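Local coordinates for Alpha/beta fold hydrolase (Pseudomonas aeruginosa, PDB 6I8W), which is a membrane phospholipase A of the alpha/beta hydrolase fold that degrades membrane phospholipids and acts as a bacterial virulence factor, at residues 265-268 and 269-272; 285-288 and 289-292; 241-244 and 245-248. All blocks are in the same frame, centred on the assembly; numbering follows the deposited sequence.

Contact 1 of 3, residues 265-268 and 269-272; sequences SIEV and MRPL. With CO2 (carbon dioxide), chain G.
M269 reaches back over the preceding turn of helix 265-269 to S265, and its side chain is worth following atom by atom. CB passes 3.8 Å from S265 O. With chi1 at -67° CG sits anti to the carbonyl carbon, which brings this atom to 3.5 Å from the same oxygen, S265 O. SD carries the chain onward, and the bend at chi3 (-72°) folds the methyl back instead of letting it run out, so that CE ends 3.6 Å from S265 O and close to S265 CB. The sulfur chain curls around a carbonyl that accepts M269's own backbone N-H and, weakly, that of V268. Beyond the segments the same side chain packs on L252 and W254 of strand 250-255, while S265 OG turns to D262 O.

One residue on, R270 N gives I266 O a shorter bond of 2.9 Å. Then the proline ends the pattern: P271 has no N-H to offer, and its CD lies 3.1 Å from E267 O where a donor would otherwise stand. L272 covers the next carbonyl with carbon too, CD1 at 3.3 Å from V268 O, and the same methyl meets V268 CG1 loosely. On the outer side E267 and R270 run alongside each other in the same direction, but carboxylate and guanidinium planes are 70° apart and E267 OE1 stays 4.1 Å from R270 NH1, opposite charges that probably attract, but beyond salt-bridge distance. Past the last turn, L272 O and P271 O face a bound carbon dioxide. This is the C-terminal end of a helix, where P271 interrupts the regular bonding though helical angles persist and L272 N bonds M269 O, on the crossover linking parallel strands 250-255 and 276-281 at the edge of an alpha/beta hydrolase sheet.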
ATOM      1  N   SER A 265      10.116 -16.014   2.156  1.00 38.75           N
ATOM      2  CA  SER A 265       8.739 -16.196   1.685  1.00 42.38           C
ATOM      3  C   SER A 265       8.675 -16.696   0.237  1.00 43.22           C
ATOM      4  O   SER A 265       7.756 -17.420  -0.133  1.00 39.47           O
ATOM      5  CB  SER A 265       7.949 -14.882   1.782  1.00 43.18           C
ATOM      6  OG  SER A 265       7.748 -14.473   3.123  1.00 46.54           O
ATOM      7  N   ILE A 266       9.637 -16.279  -0.583  1.00 40.05           N
ATOM      8  CA  ILE A 266       9.634 -16.636  -2.005  1.00 39.69           C
ATOM      9  C   ILE A 266       9.789 -18.148  -2.201  1.00 45.50           C
ATOM     10  O   ILE A 266       9.162 -18.736  -3.082  1.00 48.30           O
ATOM     11  CB  ILE A 266      10.741 -15.878  -2.768  1.00 41.92           C
ATOM     12  CG1 ILE A 266      10.307 -14.428  -3.000  1.00 38.31           C
ATOM     13  CG2 ILE A 266      11.037 -16.525  -4.138  1.00 40.69           C
ATOM     14  CD1 ILE A 266      11.394 -13.560  -3.560  1.00 41.04           C
ATOM     15  N   GLU A 267      10.600 -18.779  -1.361  1.00 41.21           N
ATOM     16  CA  GLU A 267      10.807 -20.226  -1.450  1.00 52.91           C
ATOM     17  C   GLU A 267       9.542 -21.002  -1.081  1.00 54.37           C
ATOM     18  O   GLU A 267       9.328 -22.107  -1.560  1.00 54.22           O
ATOM     19  CB  GLU A 267      11.984 -20.663  -0.569  1.00 64.11           C
ATOM     20  CG  GLU A 267      13.243 -19.809  -0.727  1.00 79.50           C
ATOM     21  CD  GLU A 267      13.806 -19.828  -2.149  1.00 97.63           C
ATOM     22  OE1 GLU A 267      13.566 -20.807  -2.890  1.00104.50           O
ATOM     23  OE2 GLU A 267      14.499 -18.860  -2.526  1.00105.13           O
ATOM     24  N   VAL A 268       8.695 -20.420  -0.239  1.00 50.78           N
ATOM     25  CA  VAL A 268       7.416 -21.050   0.074  1.00 52.29           C
ATOM     26  C   VAL A 268       6.489 -20.958  -1.140  1.00 51.17           C
ATOM     27  O   VAL A 268       5.835 -21.926  -1.500  1.00 44.83           O
ATOM     28  CB  VAL A 268       6.735 -20.394   1.293  1.00 51.04           C
ATOM     29  CG1 VAL A 268       5.298 -20.886   1.444  1.00 50.12           C
ATOM     30  CG2 VAL A 268       7.540 -20.658   2.562  1.00 59.41           C
ATOM     31  N   MET A 269       6.449 -19.793  -1.780  1.00 45.97           N
ATOM     32  CA  MET A 269       5.449 -19.520  -2.806  1.00 43.63           C
ATOM     33  C   MET A 269       5.779 -20.075  -4.184  1.00 45.82           C
ATOM     34  O   MET A 269       4.886 -20.450  -4.949  1.00 46.07           O
ATOM     35  CB  MET A 269       5.227 -18.009  -2.913  1.00 41.85           C
ATOM     36  CG  MET A 269       4.582 -17.418  -1.669  1.00 37.11           C
ATOM     37  SD  MET A 269       4.197 -15.673  -1.921  1.00 41.10           S
ATOM     38  CE  MET A 269       5.834 -14.948  -1.889  1.00 38.46           C
ATOM     39  N   ARG A 270       7.059 -20.055  -4.524  1.00 44.20           N
ATOM     40  CA  ARG A 270       7.491 -20.444  -5.861  1.00 50.37           C
ATOM     41  C   ARG A 270       6.983 -21.841  -6.293  1.00 48.86           C
ATOM     42  O   ARG A 270       6.350 -21.943  -7.346  1.00 49.24           O
ATOM     43  CB  ARG A 270       9.012 -20.345  -5.938  1.00 54.54           C
ATOM     44  CG  ARG A 270       9.565 -20.254  -7.311  1.00 63.42           C
ATOM     45  CD  ARG A 270      11.020 -19.851  -7.224  1.00 61.28           C
ATOM     46  NE  ARG A 270      11.805 -20.519  -8.245  1.00 61.93           N
ATOM     47  CZ  ARG A 270      13.092 -20.813  -8.117  1.00 61.90           C
ATOM     48  NH1 ARG A 270      13.743 -20.500  -7.000  1.00 62.64           N
ATOM     49  NH2 ARG A 270      13.721 -21.428  -9.104  1.00 61.35           N
ATOM     50  N   PRO A 271       7.210 -22.903  -5.477  1.00 47.84           N
ATOM     51  CA  PRO A 271       6.705 -24.240  -5.842  1.00 54.65           C
ATOM     52  C   PRO A 271       5.185 -24.334  -5.940  1.00 58.47           C
ATOM     53  O   PRO A 271       4.667 -25.280  -6.532  1.00 56.47           O
ATOM     54  CB  PRO A 271       7.179 -25.141  -4.688  1.00 57.03           C
ATOM     55  CG  PRO A 271       8.226 -24.385  -3.989  1.00 59.88           C
ATOM     56  CD  PRO A 271       7.886 -22.936  -4.167  1.00 53.30           C
ATOM     57  N   LEU A 272       4.482 -23.401  -5.304  1.00 57.28           N
ATOM     58  CA  LEU A 272       3.026 -23.483  -5.202  1.00 55.47           C
ATOM     59  C   LEU A 272       2.321 -22.742  -6.336  1.00 52.42           C
ATOM     60  O   LEU A 272       1.110 -22.872  -6.495  1.00 59.09           O
ATOM     61  CB  LEU A 272       2.554 -22.938  -3.841  1.00 49.15           C
ATOM     62  CG  LEU A 272       3.121 -23.603  -2.581  1.00 54.57           C
ATOM     63  CD1 LEU A 272       2.683 -22.851  -1.335  1.00 54.89           C
ATOM     64  CD2 LEU A 272       2.702 -25.072  -2.484  1.00 55.81           C
TER
HETATM   65  C   CO2 G 405       1.782 -25.854  -9.066  1.00 77.36           C
HETATM   66  O1  CO2 G 405       2.388 -25.887 -10.022  1.00 75.27           O
HETATM   67  O2  CO2 G 405       1.177 -25.824  -8.109  1.00 74.93           O

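Contact 2 of 3, residues 285-288 and 289-292; sequences GHVP and MVER. With MYR (myristic acid), chain C.
G285 and E291 are joined by a hydrogen bond that closes the turn: G285 N gives to E291 OE2 at 3.1 Å, approaching from above the carboxylate plane. A water adds a second link, accepting from V287 N and donating to E291 OE2. CG of E291 lies anti to the backbone N (chi1 -176°) and the chain beyond is extended, which carries the buried carboxylate across to the glycine. V201 N and Q202 N bond to its OE2 and OE1 respectively, which probably helps to stabilise the buried charge.

Among the backbone bonds, V287 O at the N-cap position takes two donors: E291 N at 2.9 Å, nearly straight (169°) and in the carbonyl plane, and V290 N from well above that plane. P288 O receives R292 N.

The apolar contacts gather on V287. Its CG2 lies beside V290 CB at 4.0 Å, the two side chains pointing the same way, while M289 is bent at chi2 (-78°) so that SD comes to 4.1 Å from V287 CB. V287 CG1 faces the fatty acid, 3.7 Å from C3 of the myristic acid.

H286, whose ring edge faces O2 of that ligand, bonds to D258 and S137, consistent with the histidine loop of an alpha/beta hydrolase Ser-His-Asp triad, here with V287 capping the short helix that begins at P288.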
ATOM      1  N   GLY A 285      14.585  -2.601   1.138  1.00 33.61           N
ATOM      2  CA  GLY A 285      13.728  -2.999   2.250  1.00 32.06           C
ATOM      3  C   GLY A 285      12.363  -3.488   1.813  1.00 39.61           C
ATOM      4  O   GLY A 285      12.178  -4.000   0.703  1.00 37.05           O
ATOM      5  N   HIS A 286      11.400  -3.292   2.706  1.00 35.89           N
ATOM      6  CA  HIS A 286      10.042  -3.804   2.590  1.00 31.74           C
ATOM      7  C   HIS A 286       9.164  -3.143   1.523  1.00 32.27           C
ATOM      8  O   HIS A 286       8.152  -3.712   1.105  1.00 30.12           O
ATOM      9  CB  HIS A 286       9.367  -3.646   3.961  1.00 32.59           C
ATOM     10  CG  HIS A 286       7.967  -4.166   4.028  1.00 32.92           C
ATOM     11  ND1 HIS A 286       7.632  -5.454   3.671  1.00 33.59           N
ATOM     12  CD2 HIS A 286       6.823  -3.590   4.474  1.00 34.49           C
ATOM     13  CE1 HIS A 286       6.335  -5.637   3.852  1.00 36.96           C
ATOM     14  NE2 HIS A 286       5.821  -4.518   4.333  1.00 34.58           N
ATOM     15  N   VAL A 287       9.513  -1.932   1.100  1.00 29.24           N
ATOM     16  CA  VAL A 287       8.654  -1.242   0.131  1.00 29.76           C
ATOM     17  C   VAL A 287       9.471  -0.770  -1.082  1.00 30.44           C
ATOM     18  O   VAL A 287       9.681   0.427  -1.283  1.00 32.72           O
ATOM     19  CB  VAL A 287       7.881  -0.059   0.798  1.00 31.18           C
ATOM     20  CG1 VAL A 287       6.772  -0.597   1.753  1.00 32.16           C
ATOM     21  CG2 VAL A 287       8.821   0.845   1.581  1.00 33.47           C
ATOM     22  N   PRO A 288       9.941  -1.729  -1.905  1.00 31.65           N
ATOM     23  CA  PRO A 288      10.790  -1.410  -3.065  1.00 31.95           C
ATOM     24  C   PRO A 288      10.168  -0.343  -3.976  1.00 28.14           C
ATOM     25  O   PRO A 288      10.895   0.523  -4.497  1.00 30.20           O
ATOM     26  CB  PRO A 288      10.908  -2.756  -3.818  1.00 32.89           C
ATOM     27  CG  PRO A 288      10.485  -3.800  -2.879  1.00 36.96           C
ATOM     28  CD  PRO A 288       9.619  -3.166  -1.813  1.00 33.27           C
ATOM     29  N   MET A 289       8.849  -0.384  -4.145  1.00 28.38           N
ATOM     30  CA  MET A 289       8.174   0.564  -5.038  1.00 26.78           C
ATOM     31  C   MET A 289       8.234   1.991  -4.490  1.00 27.33           C
ATOM     32  O   MET A 289       8.014   2.941  -5.233  1.00 30.50           O
ATOM     33  CB  MET A 289       6.718   0.159  -5.281  1.00 25.57           C
ATOM     34  CG  MET A 289       5.771   0.536  -4.155  1.00 27.16           C
ATOM     35  SD  MET A 289       5.912  -0.626  -2.746  1.00 31.31           S
ATOM     36  CE  MET A 289       4.565  -0.024  -1.721  1.00 32.48           C
ATOM     37  N   VAL A 290       8.538   2.144  -3.198  1.00 28.76           N
ATOM     38  CA  VAL A 290       8.758   3.479  -2.632  1.00 28.86           C
ATOM     39  C   VAL A 290      10.252   3.799  -2.525  1.00 30.26           C
ATOM     40  O   VAL A 290      10.670   4.907  -2.841  1.00 31.63           O
ATOM     41  CB  VAL A 290       8.105   3.621  -1.241  1.00 34.30           C
ATOM     42  CG1 VAL A 290       8.357   5.022  -0.660  1.00 30.97           C
ATOM     43  CG2 VAL A 290       6.609   3.317  -1.317  1.00 30.86           C
ATOM     44  N   GLU A 291      11.051   2.829  -2.070  1.00 30.45           N
ATOM     45  CA  GLU A 291      12.479   3.049  -1.860  1.00 30.00           C
ATOM     46  C   GLU A 291      13.238   3.287  -3.177  1.00 28.67           C
ATOM     47  O   GLU A 291      14.068   4.192  -3.286  1.00 31.11           O
ATOM     48  CB  GLU A 291      13.106   1.861  -1.108  1.00 32.58           C
ATOM     49  CG  GLU A 291      14.597   2.099  -0.785  1.00 34.61           C
ATOM     50  CD  GLU A 291      15.187   1.149   0.260  1.00 40.27           C
ATOM     51  OE1 GLU A 291      16.431   1.083   0.341  1.00 35.63           O
ATOM     52  OE2 GLU A 291      14.432   0.503   1.029  1.00 36.26           O
ATOM     53  N   ARG A 292      12.948   2.450  -4.165  1.00 29.59           N
ATOM     54  CA  ARG A 292      13.587   2.529  -5.476  1.00 31.55           C
ATOM     55  C   ARG A 292      12.502   2.360  -6.545  1.00 25.94           C
ATOM     56  O   ARG A 292      12.386   1.300  -7.175  1.00 28.05           O
ATOM     57  CB  ARG A 292      14.680   1.465  -5.609  1.00 31.60           C
ATOM     58  CG  ARG A 292      15.748   1.535  -4.505  1.00 35.36           C
ATOM     59  CD  ARG A 292      17.164   1.294  -5.014  1.00 41.47           C
ATOM     60  NE  ARG A 292      17.394  -0.065  -5.514  1.00 38.40           N
ATOM     61  CZ  ARG A 292      17.880  -1.073  -4.793  1.00 41.20           C
ATOM     62  NH1 ARG A 292      18.202  -0.895  -3.516  1.00 34.67           N
ATOM     63  NH2 ARG A 292      18.067  -2.259  -5.360  1.00 35.39           N
TER
HETATM   64  C1  MYR C 401       3.782  -0.756   4.919  1.00 81.92           C
HETATM   65  O1  MYR C 401       3.415  -1.133   3.782  1.00 77.46           O
HETATM   66  O2  MYR C 401       3.732  -1.505   5.921  1.00 82.11           O
HETATM   67  C2  MYR C 401       4.388   0.626   5.073  1.00 80.15           C
HETATM   68  C3  MYR C 401       4.375   1.356   3.730  1.00 69.99           C
HETATM   69  C4  MYR C 401       5.267   2.594   3.755  1.00 66.56           C
HETATM   70  C5  MYR C 401       4.716   3.677   4.670  1.00 63.01           C
HETATM   71  C6  MYR C 401       5.503   4.966   4.471  1.00 65.35           C
HETATM   72  C7  MYR C 401       4.622   6.093   3.941  1.00 67.06           C
HETATM   73  C8  MYR C 401       5.356   6.902   2.874  1.00 65.83           C
HETATM   74  C9  MYR C 401       5.084   8.401   2.996  1.00 64.54           C
HETATM   75  C10 MYR C 401       4.191   8.885   1.861  1.00 61.49           C
HETATM   76  C11 MYR C 401       4.164  10.407   1.764  1.00 58.99           C
HETATM   77  C12 MYR C 401       2.986  10.865   0.910  1.00 56.92           C
HETATM   78  C13 MYR C 401       3.305  12.173   0.203  1.00 55.81           C
HETATM   79  C14 MYR C 401       2.782  12.141  -1.215  1.00 48.84           C
HETATM   80  O   HOH W   1      11.828  -0.386   1.288  1.00 34.06           O

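Contact 3 of 3, residues 241-244 and 245-248; sequences PELP and KIEA
A single 3-10 turn, in the loop that leads from helix 208-234 to strand 250-255 of the alpha/beta hydrolase sheet, brings residues 241-244 against 245-248. Two successive backbone bonds, each from a residue to the one three before it, define it. K245 N donates to E242 O at 2.9 Å, and I246 N to L243 O at 3.0 Å. P244, just before K245, has no N-H to give.

On the outer side the turn is clasped by a salt bridge. E242 is bent at chi2 (-54°), which swings its carboxylate round alongside K245; the lysine stays extended beyond CG and points the same way. K245 NZ meets OE1 of E242 on the syn side at 2.9 Å, somewhat out of the carboxylate plane. The aliphatic part of the lysine lies over the turn on its way there, CB at 3.3 Å from E242 O and CE at 3.6 Å from E242 OE1.

The inner side is apolar. L243 and I246 run side by side in the same direction, with L243 CD2 and I246 CD1 3.9 Å apart. I246 continues inward onto L157 of strand 154-160 and A148 of helix 138-149, while L243 packs on L272 and L273, so the pair ties the turn to the body of the fold. L243 O has another partner besides I246 N: a water donates to it and also to I246 O, each at 2.7 Å, bridging the two carbonyls.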
ATOM      1  N   PRO A 241      -2.524 -22.729   0.915  1.00 56.94           N
ATOM      2  CA  PRO A 241      -3.518 -23.538   0.191  1.00 60.62           C
ATOM      3  C   PRO A 241      -4.176 -22.827  -1.007  1.00 58.07           C
ATOM      4  O   PRO A 241      -4.887 -23.477  -1.765  1.00 60.86           O
ATOM      5  CB  PRO A 241      -4.578 -23.840   1.263  1.00 64.54           C
ATOM      6  CG  PRO A 241      -3.945 -23.484   2.579  1.00 63.99           C
ATOM      7  CD  PRO A 241      -3.017 -22.359   2.256  1.00 54.71           C
ATOM      8  N   GLU A 242      -3.986 -21.517  -1.149  1.00 50.64           N
ATOM      9  CA  GLU A 242      -4.698 -20.757  -2.180  1.00 53.72           C
ATOM     10  C   GLU A 242      -3.875 -20.515  -3.445  1.00 52.27           C
ATOM     11  O   GLU A 242      -4.421 -20.477  -4.550  1.00 52.41           O
ATOM     12  CB  GLU A 242      -5.175 -19.403  -1.616  1.00 53.74           C
ATOM     13  CG  GLU A 242      -5.929 -19.486  -0.267  1.00 54.42           C
ATOM     14  CD  GLU A 242      -7.106 -20.455  -0.292  1.00 67.36           C
ATOM     15  OE1 GLU A 242      -7.776 -20.554  -1.342  1.00 70.86           O
ATOM     16  OE2 GLU A 242      -7.379 -21.099   0.754  1.00 64.89           O
ATOM     17  N   LEU A 243      -2.566 -20.341  -3.283  1.00 48.46           N
ATOM     18  CA  LEU A 243      -1.683 -20.050  -4.415  1.00 48.35           C
ATOM     19  C   LEU A 243      -1.812 -21.028  -5.595  1.00 53.12           C
ATOM     20  O   LEU A 243      -1.788 -20.585  -6.739  1.00 49.64           O
ATOM     21  CB  LEU A 243      -0.230 -20.003  -3.944  1.00 50.04           C
ATOM     22  CG  LEU A 243       0.073 -18.897  -2.940  1.00 53.11           C
ATOM     23  CD1 LEU A 243       1.482 -19.013  -2.414  1.00 56.60           C
ATOM     24  CD2 LEU A 243      -0.133 -17.553  -3.605  1.00 48.99           C
ATOM     25  N   PRO A 244      -1.961 -22.351  -5.336  1.00 55.97           N
ATOM     26  CA  PRO A 244      -2.107 -23.237  -6.502  1.00 57.29           C
ATOM     27  C   PRO A 244      -3.370 -22.985  -7.338  1.00 56.22           C
ATOM     28  O   PRO A 244      -3.434 -23.459  -8.466  1.00 57.69           O
ATOM     29  CB  PRO A 244      -2.149 -24.640  -5.876  1.00 59.15           C
ATOM     30  CG  PRO A 244      -1.429 -24.502  -4.584  1.00 60.50           C
ATOM     31  CD  PRO A 244      -1.812 -23.125  -4.090  1.00 57.44           C
ATOM     32  N   LYS A 245      -4.342 -22.249  -6.805  1.00 52.77           N
ATOM     33  CA  LYS A 245      -5.564 -21.936  -7.551  1.00 53.04           C
ATOM     34  C   LYS A 245      -5.362 -20.777  -8.529  1.00 52.93           C
ATOM     35  O   LYS A 245      -6.187 -20.538  -9.408  1.00 56.21           O
ATOM     36  CB  LYS A 245      -6.702 -21.591  -6.594  1.00 55.72           C
ATOM     37  CG  LYS A 245      -7.094 -22.720  -5.656  1.00 58.29           C
ATOM     38  CD  LYS A 245      -8.090 -22.232  -4.612  1.00 64.94           C
ATOM     39  CE  LYS A 245      -8.388 -23.313  -3.582  1.00 67.53           C
ATOM     40  NZ  LYS A 245      -9.199 -22.771  -2.457  1.00 70.52           N
ATOM     41  N   ILE A 246      -4.270 -20.044  -8.364  1.00 48.93           N
ATOM     42  CA  ILE A 246      -4.019 -18.887  -9.212  1.00 45.42           C
ATOM     43  C   ILE A 246      -3.609 -19.325 -10.621  1.00 51.26           C
ATOM     44  O   ILE A 246      -2.690 -20.131 -10.791  1.00 51.86           O
ATOM     45  CB  ILE A 246      -2.950 -17.983  -8.584  1.00 42.50           C
ATOM     46  CG1 ILE A 246      -3.464 -17.442  -7.247  1.00 37.76           C
ATOM     47  CG2 ILE A 246      -2.547 -16.837  -9.535  1.00 39.37           C
ATOM     48  CD1 ILE A 246      -2.483 -16.560  -6.527  1.00 39.82           C
ATOM     49  N   GLU A 247      -4.309 -18.801 -11.625  1.00 46.88           N
ATOM     50  CA  GLU A 247      -4.021 -19.122 -13.025  1.00 48.03           C
ATOM     51  C   GLU A 247      -3.105 -18.073 -13.672  1.00 51.07           C
ATOM     52  O   GLU A 247      -2.379 -18.356 -14.629  1.00 49.46           O
ATOM     53  CB  GLU A 247      -5.325 -19.237 -13.820  1.00 49.68           C
ATOM     54  N   ALA A 248      -3.118 -16.866 -13.122  1.00 45.91           N
ATOM     55  CA  ALA A 248      -2.391 -15.750 -13.712  1.00 46.19           C
ATOM     56  C   ALA A 248      -0.881 -15.890 -13.539  1.00 42.56           C
ATOM     57  O   ALA A 248      -0.430 -16.463 -12.554  1.00 42.60           O
ATOM     58  CB  ALA A 248      -2.882 -14.433 -13.090  1.00 36.78           C
TER
HETATM   59  O   HOH W   2      -0.660 -20.707  -9.187  1.00 50.40           O

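How the contacts relate
Contacts 1 and 3 are neighbours at the same end of the molecule, their centres about 12 Å apart, and they touch directly: M269 CG meets L243 CD1 at 3.6 Å, and L272 O lies 3.6 Å from P244 CG. The helix end of 265-272 and the turn of 241-248 therefore pack together, and both border the same carbon dioxide. Contact 2 stands apart, its centre about 21 Å from that of contact 1 and about 26 Å from that of contact 3. It holds the probable triad histidine and faces the myristic acid, from which the side chain of S265 in contact 1 is about 14 Å away.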